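Local coordinates for protein small ribosomal subunit biogenesis GTPase RsgA (Thermotoga maritima, PDB 1U0L) that binds guanine nucleotides and probably hydrolyses GTP slowly while assisting the late maturation of the 30S ribosomal subunit, at residues 10-14 and 26-30; 20-24 and 34-38; 101-105 and 139-143; 109-113 and 243-249; 189-194 and 217-221. Residue numbers count along the deposited sequence, not the author numbering.

Followed from the N terminus, the chain first closes two short loops in the N-terminal barrel: contact 1 joins strands 11-19 and 22-27, and contact 2 joins strands 22-27 and 33-38. Their segments alternate, so these two loops cross on the shared middle strand. In the GTPase domain, contact 3 pairs helices 101-113 and 130-143, and crosses contact 4, which brings the end of helix 101-113 against residues 243-249 from much later in the chain. Contact 5 (189-194 with 217-221) is nested inside the loop closed by contact 4. It also touches contact 1: a salt bridge from Glu26 to Lys218 ties the barrel to the edge of the GTPase domain.

Contact 1. Residues 10-14 and 26-30; sequences RRRGI and EDEET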
# COMPACT_ATOMS: atom_id res chain seq x y z
N ARG A 10 -25.02 -21.08 -0.43
CA ARG A 10 -24.12 -19.98 -0.78
C ARG A 10 -23.84 -19.00 0.37
O ARG A 10 -24.76 -18.39 0.92
CB ARG A 10 -24.71 -19.19 -1.95
CG ARG A 10 -24.54 -19.82 -3.33
CD ARG A 10 -23.20 -19.45 -3.93
NE ARG A 10 -23.11 -19.77 -5.35
CZ ARG A 10 -23.15 -21.00 -5.85
NH1 ARG A 10 -23.28 -22.05 -5.04
NH2 ARG A 10 -23.05 -21.20 -7.16
N ARG A 11 -22.56 -18.86 0.71
CA ARG A 11 -22.13 -17.94 1.76
C ARG A 11 -20.94 -17.14 1.26
O ARG A 11 -20.08 -17.66 0.56
CB ARG A 11 -21.73 -18.69 3.04
CG ARG A 11 -22.89 -19.30 3.81
CD ARG A 11 -22.51 -19.57 5.26
NE ARG A 11 -23.22 -18.70 6.20
CZ ARG A 11 -23.10 -17.37 6.25
NH1 ARG A 11 -22.29 -16.74 5.42
NH2 ARG A 11 -23.80 -16.68 7.14
N ARG A 12 -20.90 -15.86 1.63
CA ARG A 12 -19.83 -14.98 1.21
C ARG A 12 -18.68 -15.00 2.21
O ARG A 12 -18.89 -15.08 3.42
CB ARG A 12 -20.35 -13.55 1.06
CG ARG A 12 -21.59 -13.46 0.19
CD ARG A 12 -22.13 -12.04 0.12
NE ARG A 12 -21.37 -11.19 -0.80
CZ ARG A 12 -21.22 -11.43 -2.10
NH1 ARG A 12 -21.77 -12.51 -2.66
NH2 ARG A 12 -20.54 -10.58 -2.86
N GLY A 13 -17.45 -14.93 1.68
CA GLY A 13 -16.27 -14.94 2.52
C GLY A 13 -15.10 -14.21 1.87
O GLY A 13 -15.13 -13.90 0.68
N ILE A 14 -14.07 -13.94 2.67
CA ILE A 14 -12.86 -13.27 2.18
C ILE A 14 -11.71 -14.26 2.30
O ILE A 14 -11.53 -14.86 3.36
CB ILE A 14 -12.48 -12.02 3.03
CG1 ILE A 14 -13.66 -11.04 3.10
CG2 ILE A 14 -11.30 -11.30 2.40
CD1 ILE A 14 -14.77 -11.45 4.04
N GLU A 26 -12.66 -16.93 5.12
CA GLU A 26 -13.25 -16.48 6.37
C GLU A 26 -14.67 -16.07 6.05
O GLU A 26 -14.91 -15.42 5.04
CB GLU A 26 -12.48 -15.30 6.93
CG GLU A 26 -13.07 -14.75 8.20
CD GLU A 26 -12.20 -13.68 8.82
OE1 GLU A 26 -10.97 -13.90 8.89
OE2 GLU A 26 -12.74 -12.63 9.23
N ASP A 27 -15.61 -16.44 6.91
CA ASP A 27 -17.02 -16.11 6.68
C ASP A 27 -17.33 -14.63 6.90
O ASP A 27 -17.14 -14.09 7.99
CB ASP A 27 -17.90 -16.99 7.57
CG ASP A 27 -19.37 -16.84 7.27
OD1 ASP A 27 -19.78 -17.18 6.15
OD2 ASP A 27 -20.12 -16.37 8.16
N GLU A 28 -17.81 -13.98 5.85
CA GLU A 28 -18.16 -12.56 5.89
C GLU A 28 -19.17 -12.23 6.97
O GLU A 28 -19.09 -11.18 7.61
CB GLU A 28 -18.71 -12.12 4.53
CG GLU A 28 -19.19 -10.68 4.47
CD GLU A 28 -19.72 -10.30 3.10
OE1 GLU A 28 -18.93 -10.30 2.13
OE2 GLU A 28 -20.93 -10.02 3.00
N GLU A 29 -20.14 -13.12 7.17
CA GLU A 29 -21.17 -12.92 8.19
C GLU A 29 -20.48 -12.87 9.55
O GLU A 29 -19.95 -11.84 9.94
CB GLU A 29 -22.17 -14.08 8.15
CG GLU A 29 -23.54 -13.78 8.76
CD GLU A 29 -24.51 -13.15 7.77
OE1 GLU A 29 -24.78 -13.78 6.72
OE2 GLU A 29 -25.00 -12.02 8.03
N THR A 30 -20.50 -13.99 10.25
CA THR A 30 -19.86 -14.11 11.56
C THR A 30 -19.22 -15.48 11.56
O THR A 30 -19.59 -16.37 12.33
CB THR A 30 -20.90 -14.04 12.71
OG1 THR A 30 -21.65 -12.82 12.61
CG2 THR A 30 -20.20 -14.08 14.06
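This is an antiparallel strand pairing in a beta hairpin of the N-terminal OB-fold barrel, taken at the open end of the hairpin, where the second strand ends. Ile14 and Glu26 form the hydrogen-bonded pair, with Ile14 N to Glu26 O and Glu26 N to Ile14 O both 2.9 Å. Next to it, Gly13 and Asp27 make a non-hydrogen-bonded pair with their CA atoms 4.4 Å apart. Gly13 fits the tight approach: its CA lies 2.9 Å from Glu26 O, and an ideally placed CB would clash with that oxygen. One further backbone bond, Glu28 N to Arg12 O at 2.9 Å, follows the chain just past the strand. Beyond it the contact passes to side chains. Arg11 spans two acids, with NH1 2.7 Å from Asp27 OD1 and NH2 3.1 Å from Glu29 OE1, so that Arg11, Asp27 and Glu29 form a salt-bridge network. The carboxylate carbon of Asp27 sits over one face of the guanidinium, while Glu29 OE1 meets its edge. On the other flank, Ile14 CD1 packs 4.0 Å from Glu28 CB. Strand 11-19 is also paired on its far side with strand 54-58, through backbone bonds of Arg11 with Tyr57 and Gly13 with Val55, whereas the Glu26 carboxylate reaches Lys218 and Tyr224 of the GTPase domain.

Contact 2. Residues 20-24 and 34-38; sequences SNMVT and ILCKL
Segments of two neighbouring strands of the OB-fold barrel, 22-27 and 33-38, meet here as part of an antiparallel beta hairpin; the axes of these short segments approach to 4.6 Å and run 137° apart, a marked twist from the ideal 180°. Ser20 and Asn21 precede the first strand in a turn with positive phi (30° and 60°), after which Met22 is extended at -147/151. Its side chain (chi1 m, chi2 t, chi3 95°) lies across the second strand: SD is 3.3 Å from Leu35 CD2, CE is 3.3 Å from Lys37 CG, and Met22 CB is 3.3 Å from Cys36 O. Leu35 (chi1 t, chi2 t) and Lys37 (chi1 -124°, between wells) bring their ends toward it. Val23, with chi1 t, stands opposite Cys36 at a CA separation of 5.2 Å, both side chains on one buried face. Val23 O lies 2.7 Å from Cys36 N, and Val23 N lies 3.2 Å from Cys36 O, each bond bent and weak. Thr24 faces Leu35 in a non-hydrogen-bonded pair, CA to CA 4.3 Å, with both side chains on the reverse face. Val23 and Cys36 also touch Ile67 of strand 65-70, as expected of side chains turned into a barrel core. The Met22 thioether, Leu35 and the aliphatic part of Lys37 thus lay an apolar cover over the strand pair.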
# COMPACT_ATOMS: atom_id res chain seq x y z
N SER A 20 -1.99 -25.99 3.19
CA SER A 20 -1.97 -27.35 2.62
C SER A 20 -2.56 -27.52 1.22
O SER A 20 -3.38 -28.42 0.97
CB SER A 20 -2.64 -28.36 3.59
OG SER A 20 -3.32 -27.72 4.68
N ASN A 21 -2.12 -26.67 0.29
CA ASN A 21 -2.56 -26.70 -1.10
C ASN A 21 -4.07 -26.49 -1.22
O ASN A 21 -4.72 -27.06 -2.10
CB ASN A 21 -2.14 -28.04 -1.73
CG ASN A 21 -1.94 -27.95 -3.24
OD1 ASN A 21 -1.38 -28.85 -3.86
ND2 ASN A 21 -2.40 -26.86 -3.84
N MET A 22 -4.62 -25.66 -0.33
CA MET A 22 -6.05 -25.35 -0.32
C MET A 22 -6.32 -23.91 0.14
O MET A 22 -5.56 -23.34 0.93
CB MET A 22 -6.80 -26.33 0.60
CG MET A 22 -6.85 -27.77 0.09
SD MET A 22 -7.77 -28.87 1.20
CE MET A 22 -9.35 -28.84 0.44
N VAL A 23 -7.41 -23.32 -0.35
CA VAL A 23 -7.78 -21.96 0.01
C VAL A 23 -8.52 -21.88 1.34
O VAL A 23 -9.52 -22.57 1.56
CB VAL A 23 -8.68 -21.33 -1.07
CG1 VAL A 23 -9.10 -19.91 -0.65
CG2 VAL A 23 -7.96 -21.30 -2.41
N THR A 24 -8.04 -21.02 2.23
CA THR A 24 -8.66 -20.82 3.54
C THR A 24 -9.52 -19.56 3.43
O THR A 24 -8.99 -18.49 3.14
CB THR A 24 -7.60 -20.55 4.63
OG1 THR A 24 -6.51 -21.47 4.47
CG2 THR A 24 -8.21 -20.72 6.02
N ILE A 34 -12.92 -21.24 7.56
CA ILE A 34 -13.35 -22.45 6.84
C ILE A 34 -12.36 -22.78 5.73
O ILE A 34 -12.14 -21.96 4.83
CB ILE A 34 -14.74 -22.25 6.16
CG1 ILE A 34 -15.78 -21.77 7.17
CG2 ILE A 34 -15.17 -23.55 5.50
CD1 ILE A 34 -15.66 -20.31 7.54
N LEU A 35 -11.75 -23.96 5.76
CA LEU A 35 -10.82 -24.30 4.69
C LEU A 35 -11.68 -24.65 3.48
O LEU A 35 -12.85 -24.96 3.64
CB LEU A 35 -9.93 -25.48 5.10
CG LEU A 35 -8.69 -25.71 4.22
CD1 LEU A 35 -7.63 -26.46 5.00
CD2 LEU A 35 -9.08 -26.46 2.96
N CYS A 36 -11.12 -24.59 2.27
CA CYS A 36 -11.90 -24.87 1.07
C CYS A 36 -11.15 -25.37 -0.16
O CYS A 36 -9.91 -25.39 -0.21
CB CYS A 36 -12.68 -23.62 0.64
SG CYS A 36 -13.85 -22.98 1.84
N LYS A 37 -11.93 -25.76 -1.15
CA LYS A 37 -11.41 -26.25 -2.42
C LYS A 37 -12.25 -25.59 -3.50
O LYS A 37 -13.47 -25.45 -3.36
CB LYS A 37 -11.54 -27.77 -2.50
CG LYS A 37 -10.23 -28.51 -2.76
CD LYS A 37 -9.61 -28.15 -4.12
CE LYS A 37 -8.96 -26.77 -4.12
NZ LYS A 37 -7.94 -26.64 -3.05
N LEU A 38 -11.61 -25.16 -4.57
CA LEU A 38 -12.36 -24.52 -5.64
C LEU A 38 -12.81 -25.57 -6.62
O LEU A 38 -12.02 -26.40 -7.07
CB LEU A 38 -11.52 -23.44 -6.33
CG LEU A 38 -9.99 -23.56 -6.26
CD1 LEU A 38 -9.54 -24.83 -6.95
CD2 LEU A 38 -9.37 -22.35 -6.92

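Contact 3. Residues 101-105 and 139-143; sequences TYIID and LEEIY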
# COMPACT_ATOMS: atom_id res chain seq x y z
N THR A 101 13.43 11.20 0.24
CA THR A 101 12.15 11.58 -0.35
C THR A 101 11.96 10.79 -1.64
O THR A 101 10.84 10.45 -2.01
CB THR A 101 12.07 13.08 -0.67
OG1 THR A 101 13.10 13.42 -1.62
CG2 THR A 101 12.23 13.92 0.59
N TYR A 102 13.06 10.50 -2.32
CA TYR A 102 12.98 9.74 -3.57
C TYR A 102 12.30 8.39 -3.36
O TYR A 102 11.39 8.02 -4.10
CB TYR A 102 14.37 9.53 -4.17
CG TYR A 102 14.37 8.62 -5.36
CD1 TYR A 102 14.02 9.09 -6.63
CD2 TYR A 102 14.68 7.27 -5.23
CE1 TYR A 102 13.98 8.24 -7.73
CE2 TYR A 102 14.64 6.40 -6.31
CZ TYR A 102 14.30 6.90 -7.56
OH TYR A 102 14.27 6.05 -8.65
N ILE A 103 12.76 7.64 -2.35
CA ILE A 103 12.16 6.35 -2.05
C ILE A 103 10.70 6.57 -1.68
O ILE A 103 9.83 5.84 -2.14
CB ILE A 103 12.89 5.63 -0.88
CG1 ILE A 103 13.97 4.70 -1.45
CG2 ILE A 103 11.90 4.83 -0.02
CD1 ILE A 103 15.01 5.43 -2.25
N ILE A 104 10.45 7.58 -0.86
CA ILE A 104 9.08 7.90 -0.44
C ILE A 104 8.15 8.16 -1.63
O ILE A 104 7.02 7.68 -1.65
CB ILE A 104 9.03 9.15 0.45
CG1 ILE A 104 9.75 8.91 1.77
CG2 ILE A 104 7.59 9.50 0.75
CD1 ILE A 104 9.68 10.09 2.71
N ASP A 105 8.62 8.93 -2.61
CA ASP A 105 7.79 9.24 -3.77
C ASP A 105 7.60 8.05 -4.70
O ASP A 105 6.59 7.95 -5.40
CB ASP A 105 8.37 10.44 -4.54
CG ASP A 105 8.32 11.71 -3.72
OD1 ASP A 105 7.45 11.80 -2.81
OD2 ASP A 105 9.14 12.62 -3.99
N LEU A 139 9.32 16.94 6.32
CA LEU A 139 8.54 15.90 5.68
C LEU A 139 7.10 16.35 5.70
O LEU A 139 6.39 16.24 4.71
CB LEU A 139 8.72 14.58 6.42
CG LEU A 139 10.00 13.80 6.08
CD1 LEU A 139 10.19 12.70 7.10
CD2 LEU A 139 9.92 13.22 4.66
N GLU A 140 6.67 16.87 6.85
CA GLU A 140 5.31 17.36 6.98
C GLU A 140 5.20 18.52 5.99
O GLU A 140 4.23 18.64 5.24
CB GLU A 140 5.07 17.83 8.41
CG GLU A 140 5.55 16.82 9.43
CD GLU A 140 5.16 17.14 10.85
OE1 GLU A 140 5.46 18.26 11.34
OE2 GLU A 140 4.55 16.26 11.49
N GLU A 141 6.22 19.36 5.97
CA GLU A 141 6.26 20.50 5.06
C GLU A 141 6.03 20.09 3.59
O GLU A 141 5.51 20.87 2.80
CB GLU A 141 7.61 21.21 5.20
CG GLU A 141 7.58 22.67 4.82
CD GLU A 141 6.42 23.38 5.49
OE1 GLU A 141 6.42 23.54 6.74
OE2 GLU A 141 5.50 23.77 4.73
N ILE A 142 6.43 18.88 3.23
CA ILE A 142 6.27 18.40 1.87
C ILE A 142 5.00 17.61 1.66
O ILE A 142 4.26 17.87 0.72
CB ILE A 142 7.42 17.45 1.43
CG1 ILE A 142 8.75 18.19 1.39
CG2 ILE A 142 7.10 16.82 0.06
CD1 ILE A 142 9.86 17.37 0.82
N TYR A 143 4.76 16.64 2.52
CA TYR A 143 3.61 15.79 2.35
C TYR A 143 2.36 16.13 3.15
O TYR A 143 1.32 15.49 2.97
CB TYR A 143 4.03 14.35 2.63
CG TYR A 143 5.15 13.89 1.74
CD1 TYR A 143 6.48 13.97 2.15
CD2 TYR A 143 4.89 13.39 0.47
CE1 TYR A 143 7.52 13.56 1.31
CE2 TYR A 143 5.92 12.97 -0.37
CZ TYR A 143 7.23 13.05 0.05
OH TYR A 143 8.23 12.61 -0.78
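The two helical segments run in the same general direction, their axes inclined at 38° and no closer than 12.7 Å. Across that wide gap the nearest CA pairs are Thr101 with Leu139 at 8.2 Å and Asp105 with Tyr143 at 9.9 Å, so side chains, not backbone, span it. Tyr143 is the longest of them. Its chi1 is m, which carries the ring across to the first helix, where Tyr143 OH donates a very short hydrogen bond of 2.3 Å to Asp105 OD1, met near the plane of the ring. The same ring rests beside Ile104, whose CG2 is 3.6 Å from Tyr143 CZ. The other end of Ile104 packs against the second helix, its CD1 lying 3.7 Å from Leu139 CD2, while Thr101 CG2 and Ile142 CD1 touch more loosely at 4.2 Å. The pairing is that of consecutive beta-alpha units of a P-loop GTPase domain. Helices 101-113 and 130-143 lie side by side on the parallel part of the central sheet, Ile104 and Leu139 both resting on Val92 of strand 87-92, and Ile104 and Tyr143 both on Met120 of strand 117-122. Helix 282-296 then covers the junction, with Arg284 forming a salt bridge to Asp105 and Asn287 hydrogen-bonded to Thr101 and Asp105.

Contact 4. Residues 109-113 and 243-249; sequences VLAEK and ELKHYFK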
# COMPACT_ATOMS: atom_id res chain seq x y z
N VAL A 109 4.06 6.76 -5.67
CA VAL A 109 3.74 6.55 -7.08
C VAL A 109 3.09 5.17 -7.22
O VAL A 109 2.06 5.02 -7.87
CB VAL A 109 5.00 6.61 -7.97
CG1 VAL A 109 4.69 6.09 -9.36
CG2 VAL A 109 5.50 8.05 -8.07
N LEU A 110 3.69 4.16 -6.59
CA LEU A 110 3.16 2.80 -6.62
C LEU A 110 1.77 2.69 -5.99
O LEU A 110 0.88 2.02 -6.52
CB LEU A 110 4.12 1.85 -5.90
CG LEU A 110 5.36 1.47 -6.70
CD1 LEU A 110 6.31 0.71 -5.80
CD2 LEU A 110 4.99 0.66 -7.92
N ALA A 111 1.58 3.33 -4.84
CA ALA A 111 0.30 3.30 -4.15
C ALA A 111 -0.78 3.96 -5.00
O ALA A 111 -1.92 3.50 -5.07
CB ALA A 111 0.42 4.01 -2.80
N GLU A 112 -0.40 5.05 -5.66
CA GLU A 112 -1.34 5.77 -6.50
C GLU A 112 -1.66 4.92 -7.74
O GLU A 112 -2.82 4.76 -8.12
CB GLU A 112 -0.75 7.12 -6.91
CG GLU A 112 -1.71 8.29 -6.76
CD GLU A 112 -1.89 8.72 -5.31
OE1 GLU A 112 -2.63 9.70 -5.06
OE2 GLU A 112 -1.30 8.09 -4.41
N LYS A 113 -0.62 4.36 -8.35
CA LYS A 113 -0.84 3.54 -9.52
C LYS A 113 -1.86 2.43 -9.26
O LYS A 113 -2.69 2.13 -10.13
CB LYS A 113 0.46 2.93 -10.01
CG LYS A 113 0.22 2.03 -11.18
CD LYS A 113 1.46 1.33 -11.66
CE LYS A 113 1.11 0.49 -12.89
NZ LYS A 113 0.31 1.29 -13.91
N GLU A 243 3.04 8.38 -18.47
CA GLU A 243 2.00 7.99 -17.51
C GLU A 243 2.31 8.45 -16.08
O GLU A 243 1.42 8.87 -15.33
CB GLU A 243 1.84 6.47 -17.56
CG GLU A 243 0.98 5.88 -16.45
CD GLU A 243 0.85 4.38 -16.58
OE1 GLU A 243 0.29 3.75 -15.66
OE2 GLU A 243 1.29 3.83 -17.62
N LEU A 244 3.59 8.36 -15.72
CA LEU A 244 4.07 8.75 -14.40
C LEU A 244 3.47 10.04 -13.83
O LEU A 244 3.09 10.08 -12.66
CB LEU A 244 5.59 8.90 -14.46
CG LEU A 244 6.50 8.30 -13.39
CD1 LEU A 244 7.84 9.03 -13.46
CD2 LEU A 244 5.90 8.44 -12.01
N LYS A 245 3.39 11.09 -14.64
CA LYS A 245 2.87 12.39 -14.19
C LYS A 245 1.52 12.33 -13.47
O LYS A 245 1.20 13.21 -12.67
CB LYS A 245 2.77 13.35 -15.38
CG LYS A 245 1.56 13.09 -16.27
CD LYS A 245 1.53 13.97 -17.49
CE LYS A 245 2.60 13.56 -18.47
NZ LYS A 245 2.22 13.96 -19.85
N HIS A 246 0.73 11.30 -13.76
CA HIS A 246 -0.57 11.14 -13.13
C HIS A 246 -0.45 10.54 -11.73
O HIS A 246 -1.45 10.34 -11.05
CB HIS A 246 -1.47 10.21 -13.95
CG HIS A 246 -1.68 10.66 -15.36
ND1 HIS A 246 -2.16 11.92 -15.67
CD2 HIS A 246 -1.48 10.04 -16.54
CE1 HIS A 246 -2.23 12.05 -16.98
NE2 HIS A 246 -1.82 10.92 -17.53
N TYR A 247 0.76 10.26 -11.30
CA TYR A 247 0.95 9.66 -10.00
C TYR A 247 1.62 10.60 -9.00
O TYR A 247 2.24 10.17 -8.02
CB TYR A 247 1.73 8.36 -10.20
CG TYR A 247 0.96 7.40 -11.08
CD1 TYR A 247 1.63 6.55 -11.97
CD2 TYR A 247 -0.43 7.30 -11.00
CE1 TYR A 247 0.93 5.62 -12.75
CE2 TYR A 247 -1.14 6.38 -11.78
CZ TYR A 247 -0.45 5.54 -12.64
OH TYR A 247 -1.12 4.59 -13.36
N PHE A 248 1.46 11.89 -9.27
CA PHE A 248 1.96 12.96 -8.43
C PHE A 248 0.79 13.93 -8.26
O PHE A 248 0.69 14.90 -9.01
CB PHE A 248 3.12 13.69 -9.11
CG PHE A 248 4.46 13.05 -8.89
CD1 PHE A 248 4.84 11.93 -9.62
CD2 PHE A 248 5.34 13.58 -7.95
CE1 PHE A 248 6.08 11.34 -9.41
CE2 PHE A 248 6.58 13.01 -7.72
CZ PHE A 248 6.96 11.87 -8.46
N LYS A 249 -0.11 13.64 -7.32
CA LYS A 249 -1.28 14.49 -7.05
C LYS A 249 -1.09 15.91 -7.57
O LYS A 249 -1.78 16.34 -8.48
CB LYS A 249 -1.56 14.61 -5.56
CG LYS A 249 -2.11 13.39 -4.84
CD LYS A 249 -2.78 13.83 -3.53
CE LYS A 249 -3.20 12.67 -2.69
NZ LYS A 249 -3.93 11.65 -3.53
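Val109 is the apolar centre, filling the hollow formed by Leu244, Tyr247 and Phe248. Its CG1 lies 3.7 Å from Leu244 CD2 and 3.8 Å from Tyr247 CB, while its CG2 reaches Phe248 CE1 at 3.6 Å. The chain comes closest here too, Val109 CA and Tyr247 CA being 5.1 Å apart. One helical turn on, the aliphatic part of Lys113 covers the Tyr247 ring in a CH-pi contact, with CB 4.0 Å from the ring centroid and only 19° off its normal. Glu112 CB adds a contact with Tyr247 CD2 at 4.1 Å. The arrangement joins two parts of the fold: the last turns of helix 101-113 in the GTPase domain, and the end of helix 241-244 with the 3-10 turn and loop that follow it on the way to the zinc-binding region. The Phe248 side chain is about 8 Å from that of the zinc ligand His263, and packs edge-to-face with Tyr288 of helix 282-296. Further out, Lys113 extends with chi1 to chi3 all t, placing NZ 3.0 Å from Glu243 OE1 in a salt bridge. That same oxygen accepts Tyr247 OH at 2.8 Å, so the carboxylate holds both lysine and tyrosine ends. At another edge, Glu112 OE1 forms a salt bridge of 2.8 Å with Lys249 NZ.

Contact 5. Residues 189-194 and 217-221; sequences INPGLK and LKFDF
In this P-loop GTPase domain, the turn that follows helix 182-189, the helix that starts within the P-loop, packs on the edge strand 216-218 and the bend beyond it. Ile189 is the last helical residue; Asn190 then breaks away at -148/86. Pro191 (-38/127) and Gly192 (113/-42) make a turn resembling type II, closed by Leu193 N to Asn190 O at 3.0 Å; at the Gly192 angles a CB would jam against the Pro191 carbonyl O, which calls for glycine. Leu193 returns to an extended conformation. Across the gap, CA of Asn190 lies 6.7 Å from that of Asp220, and CA of Leu193 lies 7.5 Å from that of Leu217. Two bumps fill two hollows that share the Phe219 ring as a wall. Leu193 (chi1 m, chi2 t) puts CD2 3.8 Å from Leu217 CB and CD1 3.8 Å from Phe219 CD2. Ile189 (m, t) sets CG2 into the corner formed by two rings, 4.1 Å from Phe219 CE2 and 3.6 Å from Phe221 CE2, meeting the second ring at its edge; Phe221 takes chi1 p and Phe219 chi1 near -84°. Helix 160-167 also contacts Ile189 and Phe221, through Lys164 and Leu167. Beside the hollows, Asn190 (chi1 -108°, between wells) has OD1 at the Phe219 ring edge: ND2 donates back to Ile189 O at 2.7 Å, while OD1 accepts the backbone N of Asp220 at 2.7 Å.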
# COMPACT_ATOMS: atom_id res chain seq x y z
N ILE A 189 0.06 -2.05 17.58
CA ILE A 189 -1.36 -1.88 17.27
C ILE A 189 -2.19 -3.04 17.77
O ILE A 189 -3.33 -2.87 18.21
CB ILE A 189 -1.57 -1.79 15.75
CG1 ILE A 189 -0.70 -0.67 15.16
CG2 ILE A 189 -3.03 -1.52 15.46
CD1 ILE A 189 -0.60 -0.71 13.65
N ASN A 190 -1.62 -4.24 17.70
CA ASN A 190 -2.30 -5.45 18.14
C ASN A 190 -1.29 -6.45 18.68
O ASN A 190 -0.84 -7.32 17.94
CB ASN A 190 -3.03 -6.10 16.97
CG ASN A 190 -4.53 -5.96 17.06
OD1 ASN A 190 -5.27 -6.79 16.49
ND2 ASN A 190 -4.99 -4.93 17.76
N PRO A 191 -0.93 -6.35 19.96
CA PRO A 191 0.03 -7.29 20.54
C PRO A 191 -0.16 -8.70 20.01
O PRO A 191 -1.27 -9.24 20.05
CB PRO A 191 -0.25 -7.17 22.03
CG PRO A 191 -0.51 -5.71 22.18
CD PRO A 191 -1.42 -5.40 20.98
N GLY A 192 0.91 -9.30 19.50
CA GLY A 192 0.82 -10.64 18.96
C GLY A 192 1.04 -10.72 17.46
O GLY A 192 1.73 -11.62 16.98
N LEU A 193 0.46 -9.78 16.72
CA LEU A 193 0.58 -9.72 15.27
C LEU A 193 1.98 -9.29 14.81
O LEU A 193 2.62 -8.46 15.45
CB LEU A 193 -0.42 -8.71 14.70
CG LEU A 193 -1.91 -9.03 14.74
CD1 LEU A 193 -2.67 -7.87 14.12
CD2 LEU A 193 -2.19 -10.32 13.99
N LYS A 194 2.44 -9.85 13.70
CA LYS A 194 3.76 -9.49 13.20
C LYS A 194 3.95 -9.84 11.73
O LYS A 194 3.31 -10.76 11.22
CB LYS A 194 4.85 -10.19 14.02
CG LYS A 194 4.74 -11.70 14.01
CD LYS A 194 5.76 -12.35 14.93
CE LYS A 194 5.62 -11.84 16.37
NZ LYS A 194 4.26 -12.04 16.94
N LEU A 217 -4.16 -10.63 8.23
CA LEU A 217 -4.24 -10.72 9.67
C LEU A 217 -5.40 -9.85 10.09
O LEU A 217 -5.49 -8.69 9.69
CB LEU A 217 -2.94 -10.21 10.30
CG LEU A 217 -1.72 -11.05 9.91
CD1 LEU A 217 -0.45 -10.34 10.34
CD2 LEU A 217 -1.83 -12.43 10.55
N LYS A 218 -6.31 -10.41 10.89
CA LYS A 218 -7.47 -9.64 11.32
C LYS A 218 -7.11 -8.77 12.51
O LYS A 218 -6.43 -9.21 13.43
CB LYS A 218 -8.61 -10.58 11.69
CG LYS A 218 -9.95 -9.87 11.88
CD LYS A 218 -11.02 -10.77 12.47
CE LYS A 218 -11.32 -11.98 11.58
NZ LYS A 218 -10.19 -12.96 11.52
N PHE A 219 -7.56 -7.52 12.47
CA PHE A 219 -7.29 -6.60 13.57
C PHE A 219 -8.35 -6.74 14.65
O PHE A 219 -9.52 -7.02 14.37
CB PHE A 219 -7.29 -5.15 13.07
CG PHE A 219 -5.98 -4.71 12.49
CD1 PHE A 219 -5.93 -4.11 11.24
CD2 PHE A 219 -4.80 -4.88 13.20
CE1 PHE A 219 -4.72 -3.70 10.69
CE2 PHE A 219 -3.58 -4.47 12.67
CZ PHE A 219 -3.54 -3.88 11.41
N ASP A 220 -7.93 -6.52 15.88
CA ASP A 220 -8.82 -6.57 17.02
C ASP A 220 -10.06 -5.75 16.72
O ASP A 220 -11.18 -6.19 16.95
CB ASP A 220 -8.13 -5.98 18.24
CG ASP A 220 -7.85 -7.01 19.31
OD1 ASP A 220 -7.94 -8.21 18.99
OD2 ASP A 220 -7.55 -6.61 20.46
N PHE A 221 -9.82 -4.56 16.19
CA PHE A 221 -10.88 -3.60 15.89
C PHE A 221 -11.53 -3.71 14.53
O PHE A 221 -12.17 -2.76 14.07
CB PHE A 221 -10.31 -2.20 16.06
CG PHE A 221 -9.01 -2.00 15.33
CD1 PHE A 221 -8.99 -1.81 13.95
CD2 PHE A 221 -7.80 -2.02 16.02
CE1 PHE A 221 -7.79 -1.66 13.27
CE2 PHE A 221 -6.60 -1.87 15.35
CZ PHE A 221 -6.59 -1.69 13.97